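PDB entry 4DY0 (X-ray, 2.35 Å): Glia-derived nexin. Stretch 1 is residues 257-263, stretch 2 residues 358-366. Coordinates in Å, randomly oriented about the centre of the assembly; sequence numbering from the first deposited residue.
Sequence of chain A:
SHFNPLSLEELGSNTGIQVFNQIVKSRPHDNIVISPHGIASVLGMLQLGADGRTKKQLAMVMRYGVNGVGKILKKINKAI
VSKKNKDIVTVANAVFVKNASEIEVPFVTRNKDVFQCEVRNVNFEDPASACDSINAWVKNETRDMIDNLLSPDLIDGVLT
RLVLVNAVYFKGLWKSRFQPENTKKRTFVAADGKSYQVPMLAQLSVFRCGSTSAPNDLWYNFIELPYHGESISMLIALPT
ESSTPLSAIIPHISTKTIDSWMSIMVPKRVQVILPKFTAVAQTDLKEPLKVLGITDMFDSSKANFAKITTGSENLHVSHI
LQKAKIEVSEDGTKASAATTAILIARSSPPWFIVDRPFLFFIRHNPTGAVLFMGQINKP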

# COMPACT_ATOMS: atom_id res chain seq x y z
N THR A 257 -2.99 2.44 -16.42
CA THR A 257 -2.14 1.34 -16.84
C THR A 257 -2.80 0.02 -16.46
O THR A 257 -2.89 -0.90 -17.28
CB THR A 257 -0.75 1.42 -16.16
OG1 THR A 257 -0.25 2.76 -16.24
CG2 THR A 257 0.23 0.46 -16.83
N ILE A 258 -3.25 -0.08 -15.22
CA ILE A 258 -3.93 -1.28 -14.75
C ILE A 258 -5.19 -1.56 -15.58
O ILE A 258 -5.46 -2.70 -15.93
CB ILE A 258 -4.32 -1.16 -13.27
CG1 ILE A 258 -3.07 -0.93 -12.42
CG2 ILE A 258 -5.08 -2.41 -12.81
CD1 ILE A 258 -3.36 -0.85 -10.94
N ASP A 259 -5.94 -0.51 -15.90
CA ASP A 259 -7.11 -0.65 -16.76
C ASP A 259 -6.68 -1.13 -18.14
O ASP A 259 -7.34 -1.96 -18.76
CB ASP A 259 -7.86 0.68 -16.89
CG ASP A 259 -8.48 1.13 -15.58
OD1 ASP A 259 -8.53 0.32 -14.63
OD2 ASP A 259 -8.92 2.30 -15.51
N SER A 260 -5.55 -0.63 -18.61
CA SER A 260 -5.03 -1.04 -19.90
C SER A 260 -4.70 -2.53 -19.89
O SER A 260 -5.03 -3.24 -20.83
CB SER A 260 -3.79 -0.21 -20.26
OG SER A 260 -3.28 -0.60 -21.52
N TRP A 261 -4.07 -3.01 -18.81
CA TRP A 261 -3.76 -4.43 -18.70
C TRP A 261 -5.04 -5.25 -18.81
O TRP A 261 -5.09 -6.25 -19.52
CB TRP A 261 -3.04 -4.76 -17.39
CG TRP A 261 -1.69 -4.11 -17.22
CD1 TRP A 261 -0.98 -3.45 -18.17
CD2 TRP A 261 -0.90 -4.09 -16.03
NE1 TRP A 261 0.21 -2.99 -17.64
CE2 TRP A 261 0.28 -3.38 -16.33
CE3 TRP A 261 -1.07 -4.60 -14.74
CZ2 TRP A 261 1.29 -3.16 -15.38
CZ3 TRP A 261 -0.08 -4.38 -13.80
CH2 TRP A 261 1.09 -3.67 -14.13
N MET A 262 -6.07 -4.81 -18.10
CA MET A 262 -7.35 -5.51 -18.07
C MET A 262 -7.89 -5.82 -19.46
O MET A 262 -8.48 -6.88 -19.69
CB MET A 262 -8.38 -4.72 -17.27
CG MET A 262 -8.04 -4.53 -15.80
SD MET A 262 -7.86 -6.09 -14.92
CE MET A 262 -7.74 -5.53 -13.23
N SER A 263 -7.70 -4.89 -20.40
CA SER A 263 -8.21 -5.07 -21.75
C SER A 263 -7.20 -5.73 -22.68
O SER A 263 -7.42 -5.82 -23.89
CB SER A 263 -8.68 -3.73 -22.33
OG SER A 263 -7.66 -2.75 -22.23
N PHE A 358 10.78 -7.28 -9.77
CA PHE A 358 9.43 -7.21 -10.32
C PHE A 358 8.51 -6.24 -9.57
O PHE A 358 8.81 -5.82 -8.45
CB PHE A 358 8.78 -8.60 -10.35
CG PHE A 358 8.58 -9.23 -8.99
CD1 PHE A 358 9.63 -9.86 -8.34
CD2 PHE A 358 7.33 -9.20 -8.38
CE1 PHE A 358 9.45 -10.45 -7.09
CE2 PHE A 358 7.14 -9.79 -7.13
CZ PHE A 358 8.20 -10.41 -6.49
N LEU A 359 7.40 -5.90 -10.21
CA LEU A 359 6.38 -5.05 -9.62
C LEU A 359 5.15 -5.89 -9.34
O LEU A 359 4.83 -6.81 -10.09
CB LEU A 359 6.01 -3.94 -10.60
CG LEU A 359 4.98 -2.93 -10.10
CD1 LEU A 359 5.69 -1.80 -9.38
CD2 LEU A 359 4.16 -2.38 -11.26
N PHE A 360 4.45 -5.59 -8.25
CA PHE A 360 3.19 -6.27 -8.00
C PHE A 360 2.15 -5.35 -7.39
O PHE A 360 2.48 -4.41 -6.67
CB PHE A 360 3.40 -7.53 -7.14
CG PHE A 360 3.56 -7.25 -5.68
CD1 PHE A 360 4.82 -7.18 -5.10
CD2 PHE A 360 2.45 -7.09 -4.86
CE1 PHE A 360 4.96 -6.93 -3.74
CE2 PHE A 360 2.59 -6.84 -3.50
CZ PHE A 360 3.84 -6.77 -2.94
N PHE A 361 0.89 -5.63 -7.73
CA PHE A 361 -0.26 -4.94 -7.15
C PHE A 361 -1.12 -5.96 -6.43
O PHE A 361 -1.17 -7.12 -6.81
CB PHE A 361 -1.14 -4.33 -8.24
CG PHE A 361 -0.53 -3.16 -8.94
CD1 PHE A 361 0.02 -3.31 -10.20
CD2 PHE A 361 -0.53 -1.90 -8.36
CE1 PHE A 361 0.57 -2.23 -10.87
CE2 PHE A 361 0.01 -0.82 -9.01
CZ PHE A 361 0.57 -0.98 -10.27
N ILE A 362 -1.81 -5.51 -5.39
CA ILE A 362 -2.92 -6.25 -4.83
C ILE A 362 -4.15 -5.38 -5.03
O ILE A 362 -4.22 -4.26 -4.52
CB ILE A 362 -2.73 -6.55 -3.33
CG1 ILE A 362 -1.54 -7.48 -3.12
CG2 ILE A 362 -3.99 -7.21 -2.75
CD1 ILE A 362 -1.76 -8.86 -3.67
N ARG A 363 -5.12 -5.88 -5.80
CA ARG A 363 -6.27 -5.08 -6.19
C ARG A 363 -7.58 -5.65 -5.65
O ARG A 363 -7.81 -6.86 -5.70
CB ARG A 363 -6.33 -5.00 -7.72
CG ARG A 363 -7.33 -4.01 -8.27
CD ARG A 363 -7.10 -3.82 -9.77
NE ARG A 363 -7.95 -2.78 -10.33
CZ ARG A 363 -9.12 -3.00 -10.91
NH1 ARG A 363 -9.83 -1.99 -11.40
NH2 ARG A 363 -9.60 -4.24 -10.99
N HIS A 364 -8.42 -4.77 -5.12
CA HIS A 364 -9.79 -5.12 -4.77
C HIS A 364 -10.64 -4.73 -5.97
O HIS A 364 -10.94 -3.56 -6.18
CB HIS A 364 -10.23 -4.38 -3.51
CG HIS A 364 -11.58 -4.79 -3.00
ND1 HIS A 364 -12.71 -4.03 -3.18
CD2 HIS A 364 -11.97 -5.89 -2.31
CE1 HIS A 364 -13.74 -4.64 -2.63
NE2 HIS A 364 -13.33 -5.77 -2.10
N ASN A 365 -11.03 -5.73 -6.75
CA ASN A 365 -11.63 -5.49 -8.06
C ASN A 365 -13.01 -4.82 -8.07
O ASN A 365 -13.29 -4.00 -8.95
CB ASN A 365 -11.61 -6.78 -8.88
CG ASN A 365 -10.20 -7.33 -9.07
OD1 ASN A 365 -9.33 -6.64 -9.60
ND2 ASN A 365 -9.97 -8.56 -8.63
N PRO A 366 -13.87 -5.15 -7.10
CA PRO A 366 -15.18 -4.50 -7.06
C PRO A 366 -15.08 -2.98 -6.95
O PRO A 366 -15.80 -2.26 -7.64
CB PRO A 366 -15.83 -5.10 -5.81
CG PRO A 366 -15.15 -6.41 -5.62
CD PRO A 366 -13.73 -6.19 -6.06

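The helix that ends at Met262 crosses the strand 358-364 almost at right angles, with the two axes 12.2 Å apart at their closest approach. At that separation the backbones are too far apart to touch, and no hydrogen bond joins the two stretches. Side chains alone fill the gap, burying 295 Å² in total. The strand sends Leu359, Phe361 and Arg363 toward the helix, the alternate residues of an extended chain, while Phe360 points away. From the helix, Ile258, Trp261 and Met262 point toward the strand; their spacing of three and four residues brings them onto one side of the helix.

The centre of the fit is Ile258 against Phe361, whose CA atoms are 9.2 Å apart. With chi1 in m and chi2 in t, the isoleucine extends its CD1 methyl over one face of the phenyl ring. CD1 of Ile258 lies 3.8 Å from the centroid of the Phe361 ring and only 8° off the ring normal, so the tip of the side chain sits almost squarely on the middle of a flat platform in a CH-pi contact. The other end of the isoleucine is used as well: its CG2 methyl comes within 3.8 Å of NE of Arg363. A beta-branched residue suits this position, since one branch reaches the phenyl ring while the other meets the arginine.

Trp261 closes the arrangement on the Leu359 side. The far corner of its indole is the protruding part, and CH2 of Trp261 approaches CE1 of Phe361 to 3.6 Å, at the edge of the phenyl ring. The six-membered ring of the indole and the phenyl ring are inclined at 63°, with centroids 5.8 Å apart, an oblique packing. The same corner reaches Leu359, whose CD2 methyl lies 4.4 Å from CH2 of Trp261, at the edge of the indole and near its plane. All of these apolar side chains belong to buried residues, and the indole NE1 is hydrogen-bonded elsewhere in the structure, so the tryptophan can be enclosed without leaving its polar atom unpaired.

Toward the end of the helix the contact becomes more polar and more open. Arg363 extends with chi1, chi2 and chi3 all in t, carrying its guanidinium out to Met262. The methionine bends through m, m and then t, which places its terminal methyl over one face of the guanidinium, with CE of Met262 just 3.2 Å from NH2 of Arg363, a tight approach. This flat group is held partly from within its own stretch, just past the strand's end, where NH2 of Arg363 donates a 2.8 Å hydrogen bond to OD1 of Asn365. Asp259 points away at its CB, but its carboxylate comes back, leaving OD1 of Asp259 4.2 Å from NH1 of Arg363. The oxygen lies well out of the guanidinium plane, so the two opposite charges are near one another without forming a salt bridge.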